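Local coordinates for D-alanyl transferase DltD (Enterococcus faecium TX0133A04, PDB 6PFX), which probably acts as a D-alanyl transferase in the D-alanylation of lipoteichoic acid during Gram-positive cell wall biogenesis, and belongs to the DltD family of the SGNH hydrolase clan, at residues Leu59-Gln64 with Asp201-Ile206; Arg141-Arg146 with Phe275-Asp280; Arg212-Lys215 with Glu221-Ile224; Lys317-Leu322 with Asn328-Phe333. All coordinates share one frame; numbering follows the deposited sequence.

Contact 1 of 4, residues Leu59-Gln64 with Asp201-Ile206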
loop_
_atom_site.group_PDB
_atom_site.type_symbol
_atom_site.label_atom_id
_atom_site.label_comp_id
_atom_site.label_asym_id
_atom_site.label_seq_id
_atom_site.Cartn_x
_atom_site.Cartn_y
_atom_site.Cartn_z
ATOM N N LEU A 59 -4.744 17.435 5.381
ATOM C CA LEU A 59 -4.272 17.893 6.683
ATOM C C LEU A 59 -2.869 18.484 6.594
ATOM O O LEU A 59 -2.585 19.522 7.202
ATOM C CB LEU A 59 -4.309 16.741 7.682
ATOM C CG LEU A 59 -5.703 16.209 8.004
ATOM C CD1 LEU A 59 -5.579 14.974 8.869
ATOM C CD2 LEU A 59 -6.562 17.267 8.690
ATOM N N ALA A 60 -1.971 17.836 5.854
ATOM C CA ALA A 60 -0.608 18.345 5.768
ATOM C C ALA A 60 -0.579 19.742 5.162
ATOM O O ALA A 60 0.179 20.608 5.613
ATOM C CB ALA A 60 0.255 17.391 4.942
ATOM N N GLU A 61 -1.398 19.976 4.136
ATOM C CA GLU A 61 -1.426 21.277 3.478
ATOM C C GLU A 61 -2.073 22.336 4.363
ATOM O O GLU A 61 -1.514 23.423 4.547
ATOM C CB GLU A 61 -2.165 21.152 2.146
ATOM C CG GLU A 61 -2.467 22.476 1.462
ATOM C CD GLU A 61 -3.051 22.294 0.069
ATOM O OE1 GLU A 61 -2.407 21.620 -0.766
ATOM O OE2 GLU A 61 -4.159 22.813 -0.184
ATOM N N LYS A 62 -3.238 22.031 4.942
ATOM C CA LYS A 62 -3.958 23.023 5.735
ATOM C C LYS A 62 -3.129 23.501 6.920
ATOM O O LYS A 62 -3.118 24.693 7.250
ATOM C CB LYS A 62 -5.260 22.406 6.249
ATOM C CG LYS A 62 -6.096 23.318 7.147
ATOM C CD LYS A 62 -6.418 24.636 6.468
ATOM C CE LYS A 62 -7.400 25.448 7.311
ATOM N NZ LYS A 62 -7.768 26.736 6.635
ATOM N N TYR A 63 -2.476 22.581 7.608
ATOM C CA TYR A 63 -1.737 22.886 8.826
ATOM C C TYR A 63 -0.260 23.106 8.546
ATOM O O TYR A 63 0.545 23.136 9.481
ATOM C CB TYR A 63 -2.055 21.825 9.879
ATOM C CG TYR A 63 -3.548 21.835 10.146
ATOM C CD1 TYR A 63 -4.157 22.965 10.673
ATOM C CD2 TYR A 63 -4.356 20.755 9.815
ATOM C CE1 TYR A 63 -5.514 23.012 10.885
ATOM C CE2 TYR A 63 -5.724 20.792 10.040
ATOM C CZ TYR A 63 -6.293 21.931 10.570
ATOM O OH TYR A 63 -7.653 21.996 10.792
ATOM N N GLN A 64 0.095 23.294 7.277
ATOM C CA GLN A 64 1.411 23.777 6.872
ATOM C C GLN A 64 2.531 22.917 7.434
ATOM O O GLN A 64 3.546 23.410 7.931
ATOM C CB GLN A 64 1.580 25.242 7.254
ATOM C CG GLN A 64 0.601 26.134 6.544
ATOM C CD GLN A 64 0.894 27.592 6.775
ATOM O OE1 GLN A 64 1.210 28.325 5.841
ATOM N NE2 GLN A 64 0.799 28.023 8.026
ATOM N N ASP A 201 -4.807 15.420 -11.835
ATOM C CA ASP A 201 -4.609 16.548 -10.934
ATOM C C ASP A 201 -5.671 16.602 -9.836
ATOM O O ASP A 201 -6.821 16.972 -10.084
ATOM C CB ASP A 201 -4.623 17.864 -11.718
ATOM C CG ASP A 201 -4.220 19.053 -10.871
ATOM O OD1 ASP A 201 -3.706 18.842 -9.751
ATOM O OD2 ASP A 201 -4.422 20.199 -11.327
ATOM N N ARG A 202 -5.271 16.250 -8.615
ATOM C CA ARG A 202 -6.152 16.321 -7.461
ATOM C C ARG A 202 -5.851 17.508 -6.554
ATOM O O ARG A 202 -6.458 17.622 -5.487
ATOM C CB ARG A 202 -6.078 15.023 -6.655
ATOM C CG ARG A 202 -6.576 13.822 -7.413
ATOM C CD ARG A 202 -6.892 12.682 -6.472
ATOM N NE ARG A 202 -7.497 11.559 -7.179
ATOM C CZ ARG A 202 -6.808 10.660 -7.873
ATOM N NH1 ARG A 202 -5.490 10.757 -7.954
ATOM N NH2 ARG A 202 -7.433 9.666 -8.486
ATOM N N GLN A 203 -4.940 18.399 -6.954
ATOM C CA GLN A 203 -4.561 19.502 -6.076
ATOM C C GLN A 203 -5.716 20.467 -5.840
ATOM O O GLN A 203 -5.819 21.054 -4.757
ATOM C CB GLN A 203 -3.358 20.254 -6.645
ATOM C CG GLN A 203 -2.083 19.421 -6.719
ATOM C CD GLN A 203 -1.612 18.908 -5.359
ATOM O OE1 GLN A 203 -1.202 17.747 -5.223
ATOM N NE2 GLN A 203 -1.658 19.777 -4.350
ATOM N N GLN A 204 -6.583 20.664 -6.832
ATOM C CA GLN A 204 -7.700 21.578 -6.630
ATOM C C GLN A 204 -8.694 21.000 -5.632
ATOM O O GLN A 204 -9.273 21.737 -4.825
ATOM C CB GLN A 204 -8.378 21.906 -7.959
ATOM C CG GLN A 204 -9.498 22.935 -7.832
ATOM C CD GLN A 204 -9.017 24.260 -7.254
ATOM O OE1 GLN A 204 -7.926 24.731 -7.577
ATOM N NE2 GLN A 204 -9.827 24.858 -6.384
ATOM N N LYS A 205 -8.894 19.680 -5.656
ATOM C CA LYS A 205 -9.770 19.062 -4.670
ATOM C C LYS A 205 -9.158 19.125 -3.273
ATOM O O LYS A 205 -9.857 19.408 -2.294
ATOM C CB LYS A 205 -10.078 17.619 -5.058
ATOM C CG LYS A 205 -11.163 17.026 -4.189
ATOM C CD LYS A 205 -11.560 15.635 -4.607
ATOM C CE LYS A 205 -12.621 15.088 -3.659
ATOM N NZ LYS A 205 -12.861 13.631 -3.861
ATOM N N ILE A 206 -7.854 18.868 -3.165
ATOM C CA ILE A 206 -7.157 19.006 -1.888
ATOM C C ILE A 206 -7.315 20.421 -1.341
ATOM O O ILE A 206 -7.596 20.613 -0.152
ATOM C CB ILE A 206 -5.679 18.599 -2.052
ATOM C CG1 ILE A 206 -5.600 17.103 -2.400
ATOM C CG2 ILE A 206 -4.870 18.902 -0.804
ATOM C CD1 ILE A 206 -4.208 16.576 -2.770
#
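E61 meets I206 where the C-terminal end of helix 56-62 faces the first turn of helix 203-210. Both helix ends carry recognisable motifs. On the first, Q64 has positive phi and is the C-prime residue of a Schellman motif, with its N bonded to the O of E61 and the backbone N of the next residue bonded to the O of A60. On the second, R202 is at the N-cap position. D201 OD1 accepts from the backbone N of Q203 at 3.1 Å, which makes an Asx turn. That N-H comes from above the carboxylate plane.

The side chain of E61 does most of the reaching. Its CG is anti to the backbone N (chi1 170°) and the chain stays extended to the carboxylate. The carboxylate then lies against the CG2 methyl of I206. E61 OE1 is 3.7 Å from I206 CG2, and E61 CD is 3.9 Å from that methyl. Q203 bends at chi2, and its end comes close to the same carboxylate. No hydrogen bond crosses between the two segments, so the join is van der Waals contact beside a charged group. OE1 of E61 also has a long, weak ion pair with R13 NH2. OE2 lies close to D207 OD1, a like-charge approach that may raise the proton affinity of one of the two acids.

Beside this, K62 CG covers one face of the Y63 ring, while L59 CD2 sits at its edge. Helix 9-18 touches Q203 and I206, and I206 also packs on S57 and V58 of helix 56-62.

Contact 2 of 4, residues Arg141-Arg146 with Phe275-Asp280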
loop_
_atom_site.group_PDB
_atom_site.type_symbol
_atom_site.label_atom_id
_atom_site.label_comp_id
_atom_site.label_asym_id
_atom_site.label_seq_id
_atom_site.Cartn_x
_atom_site.Cartn_y
_atom_site.Cartn_z
ATOM N N ARG A 141 15.113 -14.626 -5.203
ATOM C CA ARG A 141 14.662 -15.930 -5.666
ATOM C C ARG A 141 13.150 -16.027 -5.577
ATOM O O ARG A 141 12.502 -16.559 -6.486
ATOM C CB ARG A 141 15.321 -17.043 -4.857
ATOM C CG ARG A 141 16.840 -17.082 -4.975
ATOM C CD ARG A 141 17.407 -18.294 -4.244
ATOM N NE ARG A 141 17.169 -19.521 -4.995
ATOM C CZ ARG A 141 17.495 -20.737 -4.572
ATOM N NH1 ARG A 141 18.069 -20.899 -3.389
ATOM N NH2 ARG A 141 17.239 -21.790 -5.336
ATOM N N TYR A 142 12.571 -15.494 -4.496
ATOM C CA TYR A 142 11.124 -15.525 -4.341
ATOM C C TYR A 142 10.450 -14.691 -5.422
ATOM O O TYR A 142 9.485 -15.131 -6.054
ATOM C CB TYR A 142 10.720 -15.035 -2.944
ATOM C CG TYR A 142 9.230 -14.956 -2.800
ATOM C CD1 TYR A 142 8.471 -16.096 -2.570
ATOM C CD2 TYR A 142 8.571 -13.745 -2.936
ATOM C CE1 TYR A 142 7.100 -16.031 -2.472
ATOM C CE2 TYR A 142 7.187 -13.668 -2.841
ATOM C CZ TYR A 142 6.463 -14.818 -2.602
ATOM O OH TYR A 142 5.093 -14.791 -2.498
ATOM N N LEU A 143 10.938 -13.468 -5.638
ATOM C CA LEU A 143 10.338 -12.629 -6.666
ATOM C C LEU A 143 10.425 -13.287 -8.037
ATOM O O LEU A 143 9.466 -13.235 -8.814
ATOM C CB LEU A 143 11.007 -11.263 -6.682
ATOM C CG LEU A 143 10.522 -10.307 -7.768
ATOM C CD1 LEU A 143 9.050 -10.032 -7.603
ATOM C CD2 LEU A 143 11.356 -9.034 -7.673
ATOM N N ALA A 144 11.566 -13.902 -8.366
ATOM C CA ALA A 144 11.682 -14.560 -9.663
ATOM C C ALA A 144 10.670 -15.689 -9.780
ATOM O O ALA A 144 10.002 -15.835 -10.810
ATOM C CB ALA A 144 13.098 -15.094 -9.876
ATOM N N ARG A 145 10.511 -16.463 -8.704
ATOM C CA ARG A 145 9.526 -17.537 -8.684
ATOM C C ARG A 145 8.127 -16.994 -8.918
ATOM O O ARG A 145 7.336 -17.578 -9.670
ATOM C CB ARG A 145 9.582 -18.258 -7.335
ATOM C CG ARG A 145 10.709 -19.251 -7.210
ATOM C CD ARG A 145 10.417 -20.337 -6.179
ATOM N NE ARG A 145 10.118 -19.832 -4.837
ATOM C CZ ARG A 145 11.032 -19.392 -3.973
ATOM N NH1 ARG A 145 12.316 -19.368 -4.309
ATOM N NH2 ARG A 145 10.663 -18.971 -2.771
ATOM N N ARG A 146 7.804 -15.871 -8.289
ATOM C CA ARG A 146 6.471 -15.311 -8.445
ATOM C C ARG A 146 6.266 -14.794 -9.857
ATOM O O ARG A 146 5.242 -15.071 -10.491
ATOM C CB ARG A 146 6.271 -14.177 -7.454
ATOM C CG ARG A 146 6.056 -14.627 -6.041
ATOM C CD ARG A 146 4.676 -15.246 -5.890
ATOM N NE ARG A 146 3.614 -14.261 -5.684
ATOM C CZ ARG A 146 2.380 -14.364 -6.173
ATOM N NH1 ARG A 146 2.038 -15.392 -6.936
ATOM N NH2 ARG A 146 1.489 -13.424 -5.912
ATOM N N PHE A 275 4.311 -9.549 0.726
ATOM C CA PHE A 275 4.519 -8.512 1.733
ATOM C C PHE A 275 5.914 -8.608 2.332
ATOM O O PHE A 275 6.544 -7.581 2.618
ATOM C CB PHE A 275 3.432 -8.648 2.829
ATOM C CG PHE A 275 3.470 -7.545 3.854
ATOM C CD1 PHE A 275 3.160 -6.265 3.491
ATOM C CD2 PHE A 275 3.785 -7.794 5.179
ATOM C CE1 PHE A 275 3.208 -5.245 4.395
ATOM C CE2 PHE A 275 3.828 -6.755 6.100
ATOM C CZ PHE A 275 3.546 -5.483 5.702
ATOM N N GLN A 276 6.440 -9.826 2.470
ATOM C CA GLN A 276 7.803 -9.987 2.958
ATOM C C GLN A 276 8.821 -9.298 2.055
ATOM O O GLN A 276 9.857 -8.830 2.539
ATOM C CB GLN A 276 8.153 -11.465 3.130
ATOM C CG GLN A 276 9.519 -11.670 3.761
ATOM C CD GLN A 276 9.687 -11.098 5.173
ATOM O OE1 GLN A 276 8.726 -10.845 5.907
ATOM N NE2 GLN A 276 10.935 -10.910 5.551
ATOM N N LEU A 277 8.561 -9.245 0.745
ATOM C CA LEU A 277 9.441 -8.498 -0.145
ATOM C C LEU A 277 9.495 -7.032 0.260
ATOM O O LEU A 277 10.573 -6.435 0.326
ATOM C CB LEU A 277 8.946 -8.606 -1.584
ATOM C CG LEU A 277 9.081 -9.951 -2.280
ATOM C CD1 LEU A 277 8.389 -9.937 -3.626
ATOM C CD2 LEU A 277 10.552 -10.230 -2.503
ATOM N N VAL A 278 8.329 -6.430 0.511
ATOM C CA VAL A 278 8.270 -5.052 0.989
ATOM C C VAL A 278 9.104 -4.877 2.248
ATOM O O VAL A 278 9.882 -3.928 2.355
ATOM C CB VAL A 278 6.802 -4.655 1.231
ATOM C CG1 VAL A 278 6.703 -3.365 1.979
ATOM C CG2 VAL A 278 6.026 -4.617 -0.100
ATOM N N LEU A 279 8.929 -5.760 3.237
ATOM C CA LEU A 279 9.687 -5.665 4.485
ATOM C C LEU A 279 11.188 -5.802 4.250
ATOM O O LEU A 279 11.993 -5.094 4.872
ATOM C CB LEU A 279 9.191 -6.736 5.452
ATOM C CG LEU A 279 7.715 -6.651 5.843
ATOM C CD1 LEU A 279 7.422 -7.625 6.991
ATOM C CD2 LEU A 279 7.344 -5.222 6.230
ATOM N N ASP A 280 11.581 -6.718 3.368
ATOM C CA ASP A 280 12.989 -6.886 3.024
ATOM C C ASP A 280 13.579 -5.573 2.535
ATOM O O ASP A 280 14.649 -5.152 2.990
ATOM C CB ASP A 280 13.070 -7.991 1.967
ATOM C CG ASP A 280 14.485 -8.469 1.689
ATOM O OD1 ASP A 280 15.157 -7.858 0.830
ATOM O OD2 ASP A 280 14.903 -9.482 2.299
#
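The Y142 ring meets L277 at its edge. L277 CD1 lies near the ring plane, 3.9 Å from Y142 CD2. R145 NH2 is also at the ring edge, in plane. R146 CG covers one face, 3.4 Å above the plane and offset toward the rim. The guanidinium of R145 in turn has Y142 CA over one of its faces. The Y142 ring also meets that of F382, with planes about 25° apart.

Within 275-280, L277 alone carries the contact. Its CD1 methyl touches two neighbours on helix 138-147, the Y142 ring edge and L143 CD1, which is 4.0 Å from L277 CD1. Y142 has CG anti to its backbone N (chi1 176°), which swings the ring across to L277. The two leucines cross at about a right angle.

All three residues are buried, and the contact is apolar. The polar end of the tyrosine is satisfied just outside the two segments, where Y142 OH bonds D274 OD1. D274 also pairs with R146 NE, so this one aspartate ties both residues to helix 271-284. Y83 of helix 79-89 touches both L143 and L277. Beyond helix 271-284, F275 packs on helix 308-323. Beyond helix 138-147, A144 touches I166 of helix 157-167.

Contact 3 of 4, residues Arg212-Lys215 with Glu221-Ile224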
loop_
_atom_site.group_PDB
_atom_site.type_symbol
_atom_site.label_atom_id
_atom_site.label_comp_id
_atom_site.label_asym_id
_atom_site.label_seq_id
_atom_site.Cartn_x
_atom_site.Cartn_y
_atom_site.Cartn_z
ATOM N N ARG A 212 -12.513 23.602 4.420
ATOM C CA ARG A 212 -13.561 23.177 5.338
ATOM C C ARG A 212 -13.051 22.971 6.752
ATOM O O ARG A 212 -13.865 22.797 7.664
ATOM C CB ARG A 212 -14.204 21.899 4.803
ATOM C CG ARG A 212 -14.643 22.043 3.354
ATOM C CD ARG A 212 -15.095 20.729 2.784
ATOM N NE ARG A 212 -16.338 20.285 3.397
ATOM C CZ ARG A 212 -16.922 19.123 3.136
ATOM N NH1 ARG A 212 -16.369 18.279 2.278
ATOM N NH2 ARG A 212 -18.057 18.803 3.740
ATOM N N LEU A 213 -11.749 23.052 6.968
ATOM C CA LEU A 213 -11.139 22.726 8.245
ATOM C C LEU A 213 -10.940 23.964 9.107
ATOM O O LEU A 213 -10.831 25.083 8.597
ATOM C CB LEU A 213 -9.771 22.094 7.996
ATOM C CG LEU A 213 -9.794 20.734 7.302
ATOM C CD1 LEU A 213 -8.402 20.338 6.849
ATOM C CD2 LEU A 213 -10.398 19.685 8.241
ATOM N N PRO A 214 -10.844 23.790 10.426
ATOM C CA PRO A 214 -10.550 24.936 11.297
ATOM C C PRO A 214 -9.131 25.441 11.091
ATOM O O PRO A 214 -8.222 24.676 10.762
ATOM C CB PRO A 214 -10.709 24.365 12.714
ATOM C CG PRO A 214 -11.389 23.048 12.550
ATOM C CD PRO A 214 -11.022 22.545 11.194
ATOM N N LYS A 215 -8.950 26.751 11.318
ATOM C CA LYS A 215 -7.638 27.367 11.152
ATOM C C LYS A 215 -6.591 26.681 12.018
ATOM O O LYS A 215 -5.438 26.509 11.601
ATOM C CB LYS A 215 -7.695 28.846 11.545
ATOM C CG LYS A 215 -8.426 29.764 10.584
ATOM C CD LYS A 215 -8.333 31.214 11.072
ATOM C CE LYS A 215 -9.049 32.188 10.144
ATOM N NZ LYS A 215 -8.958 33.598 10.636
ATOM N N GLU A 221 -12.666 19.157 17.515
ATOM C CA GLU A 221 -13.358 19.900 16.463
ATOM C C GLU A 221 -13.346 19.111 15.163
ATOM O O GLU A 221 -14.367 19.026 14.463
ATOM C CB GLU A 221 -12.697 21.267 16.264
ATOM C CG GLU A 221 -12.809 22.149 17.497
ATOM C CD GLU A 221 -12.061 23.463 17.391
ATOM O OE1 GLU A 221 -11.394 23.709 16.363
ATOM O OE2 GLU A 221 -12.136 24.252 18.359
ATOM N N LEU A 222 -12.193 18.522 14.827
ATOM C CA LEU A 222 -12.086 17.729 13.608
ATOM C C LEU A 222 -12.967 16.486 13.672
ATOM O O LEU A 222 -13.612 16.135 12.682
ATOM C CB LEU A 222 -10.630 17.343 13.335
ATOM C CG LEU A 222 -9.707 18.469 12.896
ATOM C CD1 LEU A 222 -8.278 18.002 12.798
ATOM C CD2 LEU A 222 -10.139 19.012 11.559
ATOM N N SER A 223 -13.002 15.810 14.826
ATOM C CA SER A 223 -13.854 14.638 14.989
ATOM C C SER A 223 -15.324 14.997 14.816
ATOM O O SER A 223 -16.072 14.280 14.139
ATOM C CB SER A 223 -13.608 14.048 16.376
ATOM O OG SER A 223 -14.468 12.958 16.631
ATOM N N ILE A 224 -15.752 16.107 15.421
ATOM C CA ILE A 224 -17.130 16.560 15.273
ATOM C C ILE A 224 -17.453 16.798 13.808
ATOM O O ILE A 224 -18.517 16.398 13.317
ATOM C CB ILE A 224 -17.361 17.824 16.117
ATOM C CG1 ILE A 224 -17.405 17.458 17.596
ATOM C CG2 ILE A 224 -18.634 18.531 15.679
ATOM C CD1 ILE A 224 -17.265 18.657 18.491
#
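P214 can be followed round its ring toward E221 and L222. Its CB is 3.8 Å from E221 OE1. Its CG lies 3.9 Å from the same E221 OE1. Its CD turns to the next residue of the helix and touches L222 CD2 at 3.7 Å. The proline and the glutamate run past each other in opposite directions, with the carboxylate oxygen alongside the ring carbons. The proline crosses L222 obliquely.

L213 adds a second apolar contact. Its CD2 methyl is 3.4 Å from L222 CD2, which is tighter than usual for two carbons. One methyl of L222 therefore touches both L213 and P214. The first torsion of L222 (chi1 -71°) sets its CG beside the backbone N, and its CD2 ends up nearer the loop than its CB direction would suggest.

The two segments lie in the connection between helix 203-210 and helix 219-233 and near the start of the latter. Segment 212-215 is part of the loop after helix 203-210, and it lies back against an early turn of helix 219-233. E221 N near the start of that helix bonds Q218 OE1.

L213 is buried and reaches further, to V58, L59 and K62 of helix 56-62. L222 is buried too, against Y217 and L355. P214 O accepts a hydrogen bond from Y63 OH. E221, by contrast, is exposed.

Contact 4 of 4, residues Lys317-Leu322 with Asn328-Phe333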
loop_
_atom_site.group_PDB
_atom_site.type_symbol
_atom_site.label_atom_id
_atom_site.label_comp_id
_atom_site.label_asym_id
_atom_site.label_seq_id
_atom_site.Cartn_x
_atom_site.Cartn_y
_atom_site.Cartn_z
ATOM N N LYS A 317 -1.631 -12.263 12.705
ATOM C CA LYS A 317 -0.624 -12.872 11.848
ATOM C C LYS A 317 0.293 -11.815 11.239
ATOM O O LYS A 317 1.525 -11.972 11.236
ATOM C CB LYS A 317 -1.301 -13.706 10.759
ATOM C CG LYS A 317 -0.318 -14.451 9.879
ATOM C CD LYS A 317 -1.011 -15.514 9.028
ATOM C CE LYS A 317 -0.042 -16.141 8.034
ATOM N NZ LYS A 317 -0.686 -17.306 7.324
ATOM N N ILE A 318 -0.280 -10.721 10.723
ATOM C CA ILE A 318 0.565 -9.698 10.102
ATOM C C ILE A 318 1.409 -8.979 11.144
ATOM O O ILE A 318 2.567 -8.633 10.874
ATOM C CB ILE A 318 -0.258 -8.756 9.200
ATOM C CG1 ILE A 318 0.612 -8.205 8.065
ATOM C CG2 ILE A 318 -0.895 -7.654 9.987
ATOM C CD1 ILE A 318 1.055 -9.265 7.085
ATOM N N LYS A 319 0.871 -8.787 12.354
ATOM C CA LYS A 319 1.636 -8.163 13.430
ATOM C C LYS A 319 2.763 -9.063 13.916
ATOM O O LYS A 319 3.844 -8.562 14.241
ATOM C CB LYS A 319 0.709 -7.697 14.551
ATOM C CG LYS A 319 -0.162 -6.521 14.108
ATOM C CD LYS A 319 -0.816 -5.776 15.265
ATOM C CE LYS A 319 -1.474 -6.694 16.257
ATOM N NZ LYS A 319 -2.282 -5.889 17.223
ATOM N N PHE A 320 2.559 -10.383 13.924
ATOM C CA PHE A 320 3.670 -11.284 14.215
ATOM C C PHE A 320 4.776 -11.123 13.178
ATOM O O PHE A 320 5.961 -11.022 13.522
ATOM C CB PHE A 320 3.169 -12.726 14.256
ATOM C CG PHE A 320 4.247 -13.726 14.516
ATOM C CD1 PHE A 320 4.963 -14.290 13.474
ATOM C CD2 PHE A 320 4.553 -14.098 15.810
ATOM C CE1 PHE A 320 5.967 -15.220 13.724
ATOM C CE2 PHE A 320 5.546 -15.019 16.062
ATOM C CZ PHE A 320 6.263 -15.569 15.022
ATOM N N GLN A 321 4.406 -11.053 11.897
ATOM C CA GLN A 321 5.420 -10.919 10.852
ATOM C C GLN A 321 6.181 -9.606 11.006
ATOM O O GLN A 321 7.406 -9.554 10.829
ATOM C CB GLN A 321 4.761 -10.995 9.468
ATOM C CG GLN A 321 5.745 -11.008 8.263
ATOM C CD GLN A 321 5.039 -11.367 6.959
ATOM O OE1 GLN A 321 3.863 -11.755 6.973
ATOM N NE2 GLN A 321 5.732 -11.220 5.835
ATOM N N LEU A 322 5.462 -8.537 11.348
ATOM C CA LEU A 322 6.069 -7.222 11.520
ATOM C C LEU A 322 6.931 -7.185 12.775
ATOM O O LEU A 322 8.134 -6.910 12.706
ATOM C CB LEU A 322 4.950 -6.170 11.556
ATOM C CG LEU A 322 4.277 -5.896 10.207
ATOM C CD1 LEU A 322 3.025 -5.064 10.339
ATOM C CD2 LEU A 322 5.238 -5.183 9.259
ATOM N N ASN A 328 7.783 -2.271 14.669
ATOM C CA ASN A 328 6.942 -2.207 15.857
ATOM C C ASN A 328 6.055 -0.969 15.886
ATOM O O ASN A 328 5.387 -0.722 16.899
ATOM C CB ASN A 328 7.791 -2.234 17.134
ATOM C CG ASN A 328 8.583 -3.505 17.283
ATOM O OD1 ASN A 328 9.802 -3.481 17.467
ATOM N ND2 ASN A 328 7.899 -4.623 17.221
ATOM N N ARG A 329 6.015 -0.205 14.800
ATOM C CA ARG A 329 5.232 1.029 14.720
ATOM C C ARG A 329 4.026 0.737 13.834
ATOM O O ARG A 329 4.117 0.780 12.602
ATOM C CB ARG A 329 6.072 2.168 14.163
ATOM C CG ARG A 329 5.393 3.526 14.215
ATOM C CD ARG A 329 6.241 4.600 13.560
ATOM N NE ARG A 329 7.507 4.880 14.223
ATOM C CZ ARG A 329 8.678 4.385 13.830
ATOM N NH1 ARG A 329 8.742 3.544 12.808
ATOM N NH2 ARG A 329 9.786 4.713 14.477
ATOM N N ILE A 330 2.904 0.433 14.476
ATOM C CA ILE A 330 1.738 -0.130 13.811
ATOM C C ILE A 330 0.512 0.524 14.422
ATOM O O ILE A 330 0.335 0.501 15.645
ATOM C CB ILE A 330 1.647 -1.657 13.999
ATOM C CG1 ILE A 330 2.903 -2.364 13.494
ATOM C CG2 ILE A 330 0.403 -2.211 13.278
ATOM C CD1 ILE A 330 2.968 -3.824 13.847
ATOM N N ALA A 331 -0.325 1.094 13.576
ATOM C CA ALA A 331 -1.636 1.600 13.971
ATOM C C ALA A 331 -2.647 0.547 13.543
ATOM O O ALA A 331 -3.071 0.514 12.385
ATOM C CB ALA A 331 -1.926 2.931 13.292
ATOM N N ASP A 332 -3.045 -0.299 14.477
ATOM C CA ASP A 332 -3.975 -1.392 14.208
ATOM C C ASP A 332 -5.370 -0.908 14.576
ATOM O O ASP A 332 -5.684 -0.743 15.759
ATOM C CB ASP A 332 -3.575 -2.610 15.037
ATOM C CG ASP A 332 -4.554 -3.765 14.914
ATOM O OD1 ASP A 332 -5.551 -3.664 14.172
ATOM O OD2 ASP A 332 -4.312 -4.796 15.571
ATOM N N PHE A 333 -6.194 -0.648 13.559
ATOM C CA PHE A 333 -7.550 -0.148 13.752
ATOM C C PHE A 333 -8.626 -1.218 13.528
ATOM O O PHE A 333 -9.804 -0.879 13.389
ATOM C CB PHE A 333 -7.802 1.055 12.832
ATOM C CG PHE A 333 -6.957 2.270 13.127
ATOM C CD1 PHE A 333 -6.809 2.747 14.414
ATOM C CD2 PHE A 333 -6.346 2.952 12.094
ATOM C CE1 PHE A 333 -6.040 3.874 14.659
ATOM C CE2 PHE A 333 -5.601 4.076 12.335
ATOM C CZ PHE A 333 -5.446 4.532 13.612
#
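K319 reaches D332 because its CG lies beside its backbone N (chi1 -69°) and its chain bends at chi3 (-48°), which turns the ammonium toward the strand. D332 has CG anti to the backbone N, and its carboxylate comes forward to the helix. The two side chains cross at about a right angle. K319 NZ donates to D332 OD2 at 2.8 Å in a salt bridge. The lone pair used is the anti one, away from the other oxygen. K319 CE also lies 3.5 Å from D332 OD2.

Next to the ion pair is an apolar contact. I330 CD1 sits 3.7 Å from L322 CD1 and 3.8 Å from L322 CB. The same methyl is 4.1 Å from K319 CG, so I330 fits against both residues of one helix face.

Helix 308-323 runs almost antiparallel to strand 330-332, at 172°, with the axes 11.1 Å apart at closest. The strand is an outer one of the parallel sheet, next to strand 288-293. Helix and strand form the second half of a beta-alpha-beta crossover, in keeping with an SGNH-type alpha/beta fold. L322 continues inward to F275, L279 and F291.

D332 OD1 accepts from V334 N. The carboxylate is thus held at both oxygens, and its bonding to an ammonium probably keeps it ionised.

Overall arrangement
From the N terminus, helix 56-62 supplies the first half of contact 1. Helix 138-147 then opens contact 2 before helix 203-210 closes contact 1, so these two long loops cross. Contact 3 is a short local closure, 212-215 with 221-224, and falls within the span of contact 2. Helix 271-284 ends that span. Contact 4 follows in series and joins a helix to the outer strand 330-332. Contacts 1 and 3 touch, gathering three helices on one side of the chain centre. Contact 2 is on the opposite side, its centre about 34 Å from that of contact 1. It touches contact 4 through Q276 and Q321 and through apolar packing of the two helices.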